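Local coordinates for putative cathepsin d (Ixodes ricinus, PDB 5N7Q), which probably cleaves proteins as a pepsin-like aspartic endopeptidase of the A1 family, and is caught here with the inhibitor pepstatin A in its active site, at residues 186-191 / 330-335; 199-204 / 222-227; 203-208 / 269-274; 215-220 / 237-242; 231-236 / 310-315. One frame throughout, in Å; residues are numbered along the deposited sequence.

Contact 1: 186-191 / 330-335; sequences ITYVPV and QDRVGF
The guanidinium of Arg332 lies flat over the ring of Tyr188, CZ 3.5 Å above the ring centre and the two planes 3° apart, a stacked cation-pi pair. Arg332 CG sits between backbone N and carbonyl carbon (chi1 66°), and the chain runs extended to NE. Ile186 CG2 touches the other face of the ring, toward its rim, and Gln330 NE2 lies over the other face of the guanidinium. A water links Tyr188 OH to Arg332 NH2, while NE forms a salt bridge with Asp327.

Backbone bonds pair the strands antiparallel: Thr187 with Phe335 and Val189 with Val333 each exchange two, and Val191 N adds one to Asp331 O at 2.9 Å. Gly334 CA lies directly against the ring, 3.4 Å from Tyr188 CD1.

On the face of Val189, Val333 and Phe335 the packing is largely apolar. Val189 CG1 rests 4.1 Å from Val333 CB and also meets the Phe335 ring; a water joins Thr187 OG1 to Phe335 O.

Asp331 and Arg332 form a G1 bulge facing Asp327. With a carboxylate on NE and an aromatic face beneath, the guanidinium of this pepsin-like strand pair is held in position and its charge probably stabilised.

Contact 2: 199-204 / 222-227; sequences FHVDGV and CEAIAD
Over one face of the Phe199 ring lies Ala224 O, 3.9 Å above the plane and toward the rim, while the methyl of Ala224 meets the ring atom CE1 at 4.0 Å and Ala226 CB approaches CE2. At the edge of the His200 imidazole, near its plane, stands Glu223 OE2 in one of the two conformers of that residue. The two strands form an antiparallel ladder in the C-terminal lobe of the pepsin-like fold, and 222-226 leads straight into Asp227, a predicted catalytic aspartate that hydrogen-bonds the bound inhibitor.

Phe199 and Ala224 exchange two backbone bonds, as do Val201 and Cys222; His200 and Glu223 form the non-hydrogen-bonded pair between them. On their face of the ladder this pair is polar, the two side chains crossing at about a right angle in this conformer of Glu223. In the same conformer Glu223 OE1 is hydrogen-bonded to Thr192 OG1 and Gln198 NE2, partners outside the two strands.

The Phe199 side chain is on the other face, with Val201, Cys222 and Ala224; at chi1 50° its CG sits between its backbone N and carbonyl carbon. Val201 CB lies beside Cys222 SG, the sulphur that closes a disulfide with Cys218, and Val201 CG2 packs on Ala224 CB at 3.6 Å.

Contact 3: 203-208 / 269-274; sequences GVKSVS and NVTFTI
Gly203-Ser206 and Val270-Ile274 run antiparallel at 162°, joined by backbone bonds from Thr273 N to Gly203 O and by the two exchanged between Lys205 and Thr271. The ladder starts at a classic beta bulge, where Asp202 and Gly203 both face Thr273, in the C-terminal lobe of the pepsin-like fold.

Val204 and Phe272 lie side by side, pointing the same way. The valine touches the ring with both methyls: CG2 comes 3.5 Å from CE2, and CG1 stands over one face, toward the rim, in a CH-pi contact 4.2 Å from the ring centroid. Val204 CG1 also reaches Val270 CG1, at 4.3 Å, extending this apolar face along the ladder.

The opposite face carries Lys205 and Thr271, also side by side, with Lys205 CG 4.1 Å from Thr271 CB. Beyond CG the lysine is extended, and its NZ forms a salt bridge with Glu278.

Near the end of the ladder Ser206 OG lies anti to its own backbone N (chi1 -171°) and donates to Asn269 O at 2.8 Å. A water bonded to Val207 N donates to the same carbonyl, so two donors grip Asn269 O where the strands part.

Strand 270-274 is flanked on its other edge by strand 277-281, and 198-206 by 215-217; helix 237-247 meets Ser206 through Tyr246 and Leu247.

Contact 4: 215-220 / 237-242; sequences ELLCKD and PEEVDS
Glu239 OE2 accepts the backbone N-H of Cys218 at 2.7 Å, the one hydrogen bond between the two segments. It is nearly straight, 169° at the hydrogen, and the donor meets the carboxylate on its syn side, 15° out of its plane. Glu239 CG is anti to the carbonyl carbon (chi1 -66°) and the chain continues extended, so a helix side chain spans the gap to the end of strand 215-217.

Leu217 slides past Glu239 in the opposite direction. Its CB lies 3.3 Å from Glu239 OE2, and its methyl CD1 reaches back to the helix backbone, 3.7 Å from Glu239 O. The other methyl, CD2, touches Glu239 CB at 4.1 Å, so the leucine packs against both the aliphatic root and the acid end of the glutamate. Leu243, one turn further along the helix, also meets this leucine.

At the other end of the strand Glu215 is bent at chi2, and its OE2 lies 3.4 Å from Ser242 CB; Tyr246 also lies against Glu215. The buried area is small, 211 Å², and the strand and helix axes stand 9.5 Å apart.

Cys218 is bonded through SG to Cys222, closing a short disulfide loop, and Trp312 packs against Glu239. The arrangement is a helix laid almost antiparallel beside a sheet strand in the C-terminal lobe of a pepsin-like protease, with a carboxylate holding a main-chain N-H at the disulfide loop.

Contact 5: 231-236 / 310-315; sequences SLITGP and PLWILG
Gly235 and Pro236 lie over one face of the Trp312 indole, the two bumps being Gly235 CA and Pro236 CD. Gly235 CA stands over the six-membered ring, 4.0 Å from its centroid, and Pro236 CD over the five-membered ring, 3.6 Å from its centroid, both CH-pi contacts. Gly235 brings its CA directly onto the indole, 3.7 Å from Trp312 CE3. Trp312 CG is anti to its carbonyl carbon (chi1 -65°), beside the backbone N. The proline crosses the indole at about a right angle, and its CG rests on Pro310 CB. At the indole edge, in its plane, the methyl Ile233 CG2 fits beside Trp312 CE3 at 3.9 Å and also touches Leu314 CD2.

On the opposite face of the ladder Thr234 OG1 nestles against Ile313, 3.2 Å from CG1. This hydroxyl donates to a water that in turn donates to Leu311 O, each bond 2.7 Å long. Thr234 and Ile313 exchange two backbone bonds, and Ile313 N also makes a weak bond to Thr234 OG1 at 3.3 Å. Gly315 fits close to Leu232 O, to which its N makes a weak bond.

Strand 312-314 lies between 222-226, parallel to it, and 233-235, antiparallel, the psi-loop of the pepsin-like aspartic proteases; 233-235 has 295-304 on its other side. Helix 237-247 follows Pro236, helix 316-319 follows Gly315, and Ile313 reaches both Asp227 and the bound inhibitor.

Contacts 2 and 5 are buried and adjoin: strands 222-226 and 312-314 are neighbours in one sheet, contact 2 contains the predicted catalytic Asp227, and Ile313 of contact 5 packs against it. Contact 3, partly buried, continues strand 198-206 beyond contact 2, sharing Gly203 and Val204, and its Phe272 packs on Ile233, Trp312 and Leu314 of contact 5. Contact 4 lies at the surface; there a single carboxylate bond replaces the backbone ladders of the other four, although Val240 still packs on Gly235 and Trp312. Contact 1, partly buried, belongs to a different set of strands and reaches contact 2 through Val189, Pro190 and Phe335 against Phe199. Its cation-pi stack contrasts with the CH-pi contacts of 3 and 5.

Contact 1: 186-191 / 330-335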
# COMPACT_ATOMS: atom_id res chain seq x y z
N ILE A 186 3.80 17.95 -10.40
CA ILE A 186 3.25 17.36 -9.18
C ILE A 186 2.23 18.31 -8.58
O ILE A 186 2.48 19.52 -8.45
CB ILE A 186 4.37 17.08 -8.17
CG1 ILE A 186 5.31 15.99 -8.69
CG2 ILE A 186 3.80 16.54 -6.87
CD1 ILE A 186 6.68 15.98 -8.03
N THR A 187 1.09 17.74 -8.19
CA THR A 187 0.12 18.41 -7.29
C THR A 187 0.28 17.93 -5.86
O THR A 187 0.16 16.73 -5.61
CB THR A 187 -1.31 18.10 -7.75
OG1 THR A 187 -1.48 18.60 -9.08
CG2 THR A 187 -2.34 18.78 -6.86
N TYR A 188 0.52 18.86 -4.92
CA TYR A 188 0.67 18.50 -3.52
C TYR A 188 -0.61 18.76 -2.75
O TYR A 188 -1.36 19.68 -3.08
CB TYR A 188 1.85 19.26 -2.91
CG TYR A 188 3.20 18.70 -3.31
CD1 TYR A 188 3.65 17.52 -2.77
CD2 TYR A 188 4.00 19.37 -4.24
CE1 TYR A 188 4.88 16.98 -3.12
CE2 TYR A 188 5.25 18.84 -4.61
CZ TYR A 188 5.69 17.66 -4.03
OH TYR A 188 6.90 17.12 -4.38
N VAL A 189 -0.83 17.95 -1.73
CA VAL A 189 -1.93 18.09 -0.76
C VAL A 189 -1.29 17.94 0.64
O VAL A 189 -0.49 17.03 0.87
CB VAL A 189 -3.09 17.09 -1.03
CG1 VAL A 189 -2.65 15.65 -0.89
CG2 VAL A 189 -4.29 17.43 -0.17
N PRO A 190 -1.60 18.83 1.57
CA PRO A 190 -0.98 18.68 2.89
C PRO A 190 -1.57 17.52 3.67
O PRO A 190 -2.79 17.28 3.62
CB PRO A 190 -1.32 19.99 3.61
CG PRO A 190 -2.46 20.57 2.87
CD PRO A 190 -2.44 20.04 1.47
N VAL A 191 -0.74 16.80 4.42
CA VAL A 191 -1.29 15.80 5.35
C VAL A 191 -2.13 16.53 6.41
O VAL A 191 -1.78 17.61 6.86
CB VAL A 191 -0.15 14.94 5.97
CG1 VAL A 191 -0.63 14.06 7.11
CG2 VAL A 191 0.55 14.13 4.89
N GLN A 330 7.95 18.05 4.67
CA GLN A 330 6.85 19.03 4.68
C GLN A 330 5.49 18.44 5.04
O GLN A 330 4.50 19.18 5.07
CB GLN A 330 6.75 19.75 3.35
CG GLN A 330 8.02 20.49 2.97
CD GLN A 330 7.80 21.48 1.86
OE1 GLN A 330 6.92 22.34 1.95
NE2 GLN A 330 8.60 21.38 0.82
N ASP A 331 5.43 17.14 5.37
CA ASP A 331 4.19 16.45 5.70
C ASP A 331 3.12 16.69 4.62
O ASP A 331 2.08 17.31 4.85
CB ASP A 331 3.68 16.88 7.09
CG ASP A 331 4.50 16.27 8.23
OD1 ASP A 331 4.97 15.12 8.10
OD2 ASP A 331 4.71 16.94 9.27
N ARG A 332 3.45 16.26 3.41
CA ARG A 332 2.55 16.43 2.27
C ARG A 332 2.69 15.22 1.35
O ARG A 332 3.65 14.44 1.43
CB ARG A 332 2.85 17.74 1.55
CG ARG A 332 4.21 17.79 0.88
CD ARG A 332 4.55 19.15 0.32
NE ARG A 332 5.85 19.09 -0.33
CZ ARG A 332 6.30 19.95 -1.24
NH1 ARG A 332 5.56 21.00 -1.60
NH2 ARG A 332 7.51 19.78 -1.74
N VAL A 333 1.66 15.04 0.53
CA VAL A 333 1.58 13.99 -0.48
C VAL A 333 1.50 14.66 -1.82
O VAL A 333 0.72 15.61 -1.99
CB VAL A 333 0.38 13.04 -0.25
CG1 VAL A 333 0.33 11.98 -1.38
CG2 VAL A 333 0.44 12.35 1.11
N GLY A 334 2.27 14.15 -2.79
CA GLY A 334 2.28 14.69 -4.14
C GLY A 334 1.75 13.62 -5.10
O GLY A 334 2.09 12.42 -4.96
N PHE A 335 1.00 14.05 -6.13
CA PHE A 335 0.48 13.16 -7.17
C PHE A 335 0.83 13.74 -8.54
O PHE A 335 0.67 14.93 -8.77
CB PHE A 335 -1.04 12.96 -7.10
CG PHE A 335 -1.51 12.28 -5.84
CD1 PHE A 335 -1.21 10.94 -5.58
CD2 PHE A 335 -2.26 12.98 -4.92
CE1 PHE A 335 -1.67 10.33 -4.42
CE2 PHE A 335 -2.71 12.37 -3.76
CZ PHE A 335 -2.41 11.06 -3.51
O HOH W 1 -0.54 16.70 -10.85
O HOH W 2 8.59 16.81 -2.19
O HOH W 3 0.60 18.88 6.87

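Contact 2: 199-204 / 222-227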
# COMPACT_ATOMS: atom_id res chain seq x y z
N PHE A 199 -5.23 12.97 4.06
CA PHE A 199 -5.43 14.32 3.50
C PHE A 199 -6.88 14.52 3.11
O PHE A 199 -7.66 13.58 3.09
CB PHE A 199 -4.50 14.55 2.29
CG PHE A 199 -4.56 13.44 1.28
CD1 PHE A 199 -5.50 13.46 0.27
CD2 PHE A 199 -3.72 12.34 1.39
CE1 PHE A 199 -5.59 12.41 -0.64
CE2 PHE A 199 -3.80 11.30 0.49
CZ PHE A 199 -4.74 11.32 -0.52
N HIS A 200 -7.19 15.77 2.78
CA HIS A 200 -8.54 16.16 2.35
C HIS A 200 -8.71 16.03 0.85
O HIS A 200 -7.85 16.41 0.04
CB HIS A 200 -8.79 17.60 2.80
CG HIS A 200 -10.16 18.11 2.45
ND1 HIS A 200 -11.28 17.72 3.12
CD2 HIS A 200 -10.56 18.99 1.51
CE1 HIS A 200 -12.34 18.33 2.61
NE2 HIS A 200 -11.93 19.08 1.61
N VAL A 201 -9.86 15.45 0.46
CA VAL A 201 -10.31 15.35 -0.93
C VAL A 201 -11.53 16.27 -1.13
O VAL A 201 -12.41 16.35 -0.26
CB VAL A 201 -10.65 13.88 -1.27
CG1 VAL A 201 -11.37 13.76 -2.60
CG2 VAL A 201 -9.36 13.05 -1.24
N ASP A 202 -11.57 16.93 -2.28
CA ASP A 202 -12.63 17.91 -2.58
C ASP A 202 -13.90 17.27 -3.10
O ASP A 202 -14.96 17.83 -2.86
CB ASP A 202 -12.17 18.92 -3.62
CG ASP A 202 -10.94 19.71 -3.20
OD1 ASP A 202 -10.67 19.87 -2.00
OD2 ASP A 202 -10.21 20.17 -4.10
N GLY A 203 -13.78 16.19 -3.88
CA GLY A 203 -14.96 15.50 -4.42
C GLY A 203 -14.61 14.25 -5.18
O GLY A 203 -13.44 14.00 -5.48
N VAL A 204 -15.64 13.45 -5.47
CA VAL A 204 -15.50 12.22 -6.24
C VAL A 204 -16.70 12.22 -7.18
O VAL A 204 -17.81 12.55 -6.73
CB VAL A 204 -15.54 10.98 -5.32
CG1 VAL A 204 -15.45 9.69 -6.14
CG2 VAL A 204 -14.42 11.00 -4.30
N CYS A 222 -14.21 15.30 1.77
CA CYS A 222 -14.02 14.08 2.53
C CYS A 222 -12.55 13.89 2.81
O CYS A 222 -11.74 14.66 2.32
CB CYS A 222 -14.60 12.86 1.76
SG CYS A 222 -13.99 12.71 0.09
N GLU A 223 -12.23 12.87 3.60
CA GLU A 223 -10.85 12.54 4.00
C GLU A 223 -10.45 11.27 3.24
O GLU A 223 -11.31 10.41 2.94
CB GLU A 223 -10.69 12.32 5.53
CG GLU A 223 -10.71 13.55 6.47
CD GLU A 223 -9.40 14.38 6.53
OE1 GLU A 223 -8.39 14.06 7.27
OE2 GLU A 223 -9.44 15.46 5.88
N ALA A 224 -9.16 11.12 2.95
CA ALA A 224 -8.62 9.96 2.27
C ALA A 224 -7.20 9.68 2.76
O ALA A 224 -6.56 10.53 3.35
CB ALA A 224 -8.57 10.20 0.76
N ILE A 225 -6.71 8.49 2.45
CA ILE A 225 -5.28 8.14 2.66
C ILE A 225 -4.71 7.57 1.38
O ILE A 225 -5.45 7.00 0.55
CB ILE A 225 -5.08 7.15 3.86
CG1 ILE A 225 -5.56 5.72 3.52
CG2 ILE A 225 -5.81 7.69 5.10
CD1 ILE A 225 -5.26 4.68 4.59
N ALA A 226 -3.40 7.68 1.22
CA ALA A 226 -2.68 7.03 0.13
C ALA A 226 -2.03 5.77 0.68
O ALA A 226 -1.15 5.87 1.52
CB ALA A 226 -1.65 7.96 -0.46
N ASP A 227 -2.50 4.60 0.26
CA ASP A 227 -2.08 3.33 0.86
C ASP A 227 -1.61 2.32 -0.17
O ASP A 227 -2.42 1.64 -0.80
CB ASP A 227 -3.19 2.72 1.69
CG ASP A 227 -2.75 1.49 2.42
OD1 ASP A 227 -1.55 1.15 2.38
OD2 ASP A 227 -3.61 0.87 3.09

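Contact 3: 203-208 / 269-274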
# COMPACT_ATOMS: atom_id res chain seq x y z
N GLY A 203 -13.78 16.19 -3.88
CA GLY A 203 -14.96 15.50 -4.42
C GLY A 203 -14.61 14.25 -5.18
O GLY A 203 -13.44 14.00 -5.48
N VAL A 204 -15.64 13.45 -5.47
CA VAL A 204 -15.50 12.22 -6.24
C VAL A 204 -16.70 12.22 -7.18
O VAL A 204 -17.81 12.55 -6.73
CB VAL A 204 -15.54 10.98 -5.32
CG1 VAL A 204 -15.45 9.69 -6.14
CG2 VAL A 204 -14.42 11.00 -4.30
N LYS A 205 -16.51 11.93 -8.45
CA LYS A 205 -17.65 11.95 -9.38
C LYS A 205 -17.47 10.99 -10.52
O LYS A 205 -16.35 10.58 -10.83
CB LYS A 205 -17.85 13.36 -9.95
CG LYS A 205 -16.73 13.86 -10.84
CD LYS A 205 -17.01 15.26 -11.37
CE LYS A 205 -15.78 15.80 -12.09
NZ LYS A 205 -15.93 17.21 -12.53
N SER A 206 -18.60 10.66 -11.15
CA SER A 206 -18.59 9.92 -12.40
C SER A 206 -19.64 10.54 -13.28
O SER A 206 -20.75 10.82 -12.81
CB SER A 206 -18.91 8.45 -12.15
OG SER A 206 -18.70 7.73 -13.36
N VAL A 207 -19.30 10.80 -14.53
CA VAL A 207 -20.18 11.49 -15.47
C VAL A 207 -20.25 10.61 -16.70
O VAL A 207 -19.34 10.59 -17.52
CB VAL A 207 -19.63 12.89 -15.82
CG1 VAL A 207 -20.63 13.66 -16.66
CG2 VAL A 207 -19.26 13.65 -14.55
N SER A 208 -21.34 9.88 -16.86
CA SER A 208 -21.50 8.99 -17.99
C SER A 208 -22.11 9.70 -19.18
O SER A 208 -23.02 10.51 -19.01
CB SER A 208 -22.38 7.81 -17.62
OG SER A 208 -22.54 6.95 -18.73
N ASN A 269 -15.54 7.09 -16.79
CA ASN A 269 -14.44 7.45 -15.90
C ASN A 269 -14.98 7.81 -14.51
O ASN A 269 -16.14 8.26 -14.37
CB ASN A 269 -13.61 8.61 -16.48
CG ASN A 269 -12.88 8.24 -17.78
OD1 ASN A 269 -12.84 7.10 -18.19
ND2 ASN A 269 -12.33 9.26 -18.46
N VAL A 270 -14.15 7.63 -13.49
CA VAL A 270 -14.41 8.10 -12.12
C VAL A 270 -13.28 9.05 -11.73
O VAL A 270 -12.11 8.74 -11.95
CB VAL A 270 -14.52 6.93 -11.14
CG1 VAL A 270 -14.68 7.38 -9.70
CG2 VAL A 270 -15.69 6.02 -11.50
N THR A 271 -13.63 10.20 -11.18
CA THR A 271 -12.66 11.29 -10.97
C THR A 271 -12.61 11.73 -9.52
O THR A 271 -13.65 11.99 -8.90
CB THR A 271 -13.02 12.47 -11.86
OG1 THR A 271 -13.06 12.04 -13.23
CG2 THR A 271 -12.02 13.63 -11.70
N PHE A 272 -11.38 11.85 -8.98
CA PHE A 272 -11.11 12.37 -7.63
C PHE A 272 -10.51 13.75 -7.77
O PHE A 272 -9.59 13.94 -8.57
CB PHE A 272 -10.12 11.47 -6.87
CG PHE A 272 -10.72 10.17 -6.45
CD1 PHE A 272 -10.91 9.16 -7.40
CD2 PHE A 272 -11.12 9.95 -5.14
CE1 PHE A 272 -11.51 7.97 -7.03
CE2 PHE A 272 -11.72 8.76 -4.77
CZ PHE A 272 -11.92 7.78 -5.71
N THR A 273 -11.09 14.73 -7.09
CA THR A 273 -10.59 16.09 -7.13
C THR A 273 -9.79 16.34 -5.86
O THR A 273 -10.32 16.22 -4.76
CB THR A 273 -11.72 17.12 -7.29
OG1 THR A 273 -12.38 16.89 -8.55
CG2 THR A 273 -11.12 18.55 -7.28
N ILE A 274 -8.51 16.68 -6.02
CA ILE A 274 -7.60 16.84 -4.90
C ILE A 274 -6.81 18.11 -5.15
O ILE A 274 -6.28 18.30 -6.24
CB ILE A 274 -6.61 15.64 -4.79
CG1 ILE A 274 -7.39 14.30 -4.79
CG2 ILE A 274 -5.72 15.81 -3.57
CD1 ILE A 274 -6.48 13.07 -4.89
O HOH W 4 -16.68 10.65 -15.63

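Contact 4: 215-220 / 237-242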
# COMPACT_ATOMS: atom_id res chain seq x y z
N GLU A 215 -22.98 11.25 -11.19
CA GLU A 215 -23.00 10.68 -9.85
C GLU A 215 -21.96 11.46 -9.05
O GLU A 215 -20.77 11.32 -9.29
CB GLU A 215 -22.66 9.19 -9.92
CG GLU A 215 -22.60 8.47 -8.59
CD GLU A 215 -23.92 8.33 -7.89
OE1 GLU A 215 -24.98 8.47 -8.52
OE2 GLU A 215 -23.89 8.04 -6.68
N LEU A 216 -22.44 12.28 -8.11
CA LEU A 216 -21.59 13.19 -7.32
C LEU A 216 -21.50 12.69 -5.88
O LEU A 216 -22.50 12.66 -5.16
CB LEU A 216 -22.11 14.63 -7.39
CG LEU A 216 -22.34 15.23 -8.78
CD1 LEU A 216 -22.78 16.69 -8.70
CD2 LEU A 216 -21.13 15.15 -9.71
N LEU A 217 -20.30 12.28 -5.47
CA LEU A 217 -20.04 11.71 -4.18
C LEU A 217 -19.01 12.57 -3.47
O LEU A 217 -18.50 13.54 -4.05
CB LEU A 217 -19.54 10.28 -4.36
CG LEU A 217 -20.63 9.40 -5.00
CD1 LEU A 217 -20.01 8.12 -5.49
CD2 LEU A 217 -21.74 9.13 -4.01
N CYS A 218 -18.71 12.23 -2.21
CA CYS A 218 -17.85 13.10 -1.39
C CYS A 218 -18.31 14.55 -1.60
O CYS A 218 -17.50 15.45 -1.81
CB CYS A 218 -16.39 12.90 -1.80
SG CYS A 218 -15.21 13.98 -0.96
N LYS A 219 -19.63 14.75 -1.59
CA LYS A 219 -20.19 15.99 -2.10
C LYS A 219 -19.70 17.22 -1.35
O LYS A 219 -19.37 18.24 -1.97
CB LYS A 219 -21.72 15.93 -2.14
CG LYS A 219 -22.36 17.15 -2.79
CD LYS A 219 -22.21 17.12 -4.31
CE LYS A 219 -22.55 18.46 -4.94
NZ LYS A 219 -21.39 19.38 -4.95
N ASP A 220 -19.58 17.09 -0.04
CA ASP A 220 -19.15 18.22 0.78
C ASP A 220 -17.69 18.12 1.23
O ASP A 220 -17.34 18.69 2.24
CB ASP A 220 -20.08 18.38 1.98
CG ASP A 220 -21.54 18.58 1.57
OD1 ASP A 220 -21.80 19.20 0.52
OD2 ASP A 220 -22.40 18.12 2.35
N PRO A 237 -19.18 2.87 2.90
CA PRO A 237 -20.07 1.92 2.20
C PRO A 237 -21.27 2.53 1.49
O PRO A 237 -21.58 2.16 0.37
CB PRO A 237 -20.50 0.96 3.30
CG PRO A 237 -19.35 0.94 4.23
CD PRO A 237 -18.76 2.33 4.21
N GLU A 238 -21.90 3.51 2.12
CA GLU A 238 -23.08 4.12 1.50
C GLU A 238 -22.75 4.76 0.15
O GLU A 238 -23.51 4.63 -0.80
CB GLU A 238 -23.72 5.12 2.45
CG GLU A 238 -24.42 4.45 3.63
N GLU A 239 -21.61 5.44 0.05
CA GLU A 239 -21.17 6.10 -1.16
C GLU A 239 -20.67 5.11 -2.19
O GLU A 239 -20.98 5.26 -3.35
CB GLU A 239 -20.11 7.15 -0.82
CG GLU A 239 -20.76 8.27 0.01
CD GLU A 239 -20.08 9.62 -0.07
OE1 GLU A 239 -20.27 10.41 0.88
OE2 GLU A 239 -19.42 9.94 -1.05
N VAL A 240 -19.90 4.11 -1.76
CA VAL A 240 -19.43 3.08 -2.67
C VAL A 240 -20.58 2.23 -3.21
O VAL A 240 -20.58 1.86 -4.38
CB VAL A 240 -18.35 2.23 -1.99
CG1 VAL A 240 -17.93 1.05 -2.87
CG2 VAL A 240 -17.14 3.08 -1.64
N ASP A 241 -21.57 1.96 -2.36
CA ASP A 241 -22.80 1.29 -2.86
C ASP A 241 -23.42 2.08 -4.05
O ASP A 241 -23.73 1.51 -5.08
CB ASP A 241 -23.84 1.14 -1.74
CG ASP A 241 -23.50 0.09 -0.72
OD1 ASP A 241 -22.60 -0.75 -0.93
OD2 ASP A 241 -24.16 0.11 0.35
N SER A 242 -23.59 3.39 -3.86
CA SER A 242 -24.15 4.25 -4.89
C SER A 242 -23.28 4.37 -6.14
O SER A 242 -23.79 4.33 -7.26
CB SER A 242 -24.47 5.63 -4.33
OG SER A 242 -25.39 5.53 -3.26

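Contact 5: 231-236 / 310-315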
# COMPACT_ATOMS: atom_id res chain seq x y z
N SER A 231 -5.16 -2.89 -2.32
CA SER A 231 -5.22 -3.16 -3.75
C SER A 231 -6.13 -2.19 -4.51
O SER A 231 -5.82 -1.72 -5.62
CB SER A 231 -5.77 -4.56 -3.99
OG SER A 231 -4.98 -5.55 -3.34
N LEU A 232 -7.31 -1.96 -3.95
CA LEU A 232 -8.38 -1.24 -4.62
C LEU A 232 -8.50 0.18 -4.07
O LEU A 232 -7.55 0.71 -3.48
CB LEU A 232 -9.70 -2.03 -4.52
CG LEU A 232 -9.64 -3.47 -5.01
CD1 LEU A 232 -11.05 -4.07 -4.93
CD2 LEU A 232 -9.06 -3.60 -6.41
N ILE A 233 -9.63 0.82 -4.32
CA ILE A 233 -10.03 2.04 -3.63
C ILE A 233 -11.14 1.64 -2.70
O ILE A 233 -12.11 0.98 -3.13
CB ILE A 233 -10.45 3.14 -4.61
CG1 ILE A 233 -9.24 3.61 -5.41
CG2 ILE A 233 -11.16 4.30 -3.88
CD1 ILE A 233 -9.54 4.53 -6.54
N THR A 234 -11.03 2.01 -1.44
CA THR A 234 -12.12 1.78 -0.47
C THR A 234 -12.76 3.10 -0.18
O THR A 234 -12.14 4.16 -0.30
CB THR A 234 -11.70 1.09 0.83
OG1 THR A 234 -11.07 2.04 1.71
CG2 THR A 234 -10.69 -0.05 0.57
N GLY A 235 -14.03 3.04 0.19
CA GLY A 235 -14.75 4.22 0.64
C GLY A 235 -15.86 3.93 1.62
O GLY A 235 -16.17 2.77 1.87
N PRO A 236 -16.49 4.99 2.14
CA PRO A 236 -17.67 4.82 2.98
C PRO A 236 -18.69 3.93 2.25
O PRO A 236 -19.01 4.22 1.10
CB PRO A 236 -18.19 6.26 3.13
CG PRO A 236 -16.98 7.12 2.97
CD PRO A 236 -16.19 6.42 1.90
N PRO A 310 -14.92 8.21 8.77
CA PRO A 310 -15.08 7.86 7.37
C PRO A 310 -13.97 8.42 6.51
O PRO A 310 -13.60 9.59 6.64
CB PRO A 310 -16.41 8.49 6.96
CG PRO A 310 -17.12 8.82 8.22
CD PRO A 310 -16.10 8.93 9.30
N LEU A 311 -13.39 7.56 5.69
CA LEU A 311 -12.43 8.02 4.72
C LEU A 311 -12.32 7.05 3.58
O LEU A 311 -12.86 5.93 3.60
CB LEU A 311 -11.05 8.34 5.34
CG LEU A 311 -10.31 7.19 6.02
CD1 LEU A 311 -9.61 6.30 5.01
CD2 LEU A 311 -9.27 7.68 7.01
N TRP A 312 -11.71 7.54 2.52
CA TRP A 312 -11.42 6.76 1.34
C TRP A 312 -9.98 6.31 1.39
O TRP A 312 -9.08 7.11 1.70
CB TRP A 312 -11.61 7.60 0.07
CG TRP A 312 -13.04 8.05 -0.16
CD1 TRP A 312 -13.71 9.05 0.49
CD2 TRP A 312 -13.96 7.55 -1.15
NE1 TRP A 312 -14.98 9.20 -0.02
CE2 TRP A 312 -15.16 8.29 -1.02
CE3 TRP A 312 -13.88 6.54 -2.13
CZ2 TRP A 312 -16.28 8.04 -1.83
CZ3 TRP A 312 -14.99 6.31 -2.93
CH2 TRP A 312 -16.17 7.06 -2.78
N ILE A 313 -9.74 5.05 1.11
CA ILE A 313 -8.37 4.57 0.96
C ILE A 313 -8.05 4.51 -0.53
O ILE A 313 -8.70 3.73 -1.28
CB ILE A 313 -8.12 3.20 1.60
CG1 ILE A 313 -8.41 3.20 3.12
CG2 ILE A 313 -6.69 2.76 1.32
CD1 ILE A 313 -8.29 1.83 3.79
N LEU A 314 -7.11 5.32 -0.96
CA LEU A 314 -6.61 5.32 -2.33
C LEU A 314 -5.47 4.32 -2.41
O LEU A 314 -4.35 4.60 -2.03
CB LEU A 314 -6.19 6.73 -2.74
CG LEU A 314 -7.27 7.83 -2.65
CD1 LEU A 314 -6.78 9.13 -3.23
CD2 LEU A 314 -8.54 7.37 -3.34
N GLY A 315 -5.78 3.11 -2.84
CA GLY A 315 -4.83 2.02 -3.00
C GLY A 315 -4.29 1.96 -4.41
O GLY A 315 -4.28 2.96 -5.13
O HOH W 5 -12.81 3.26 3.36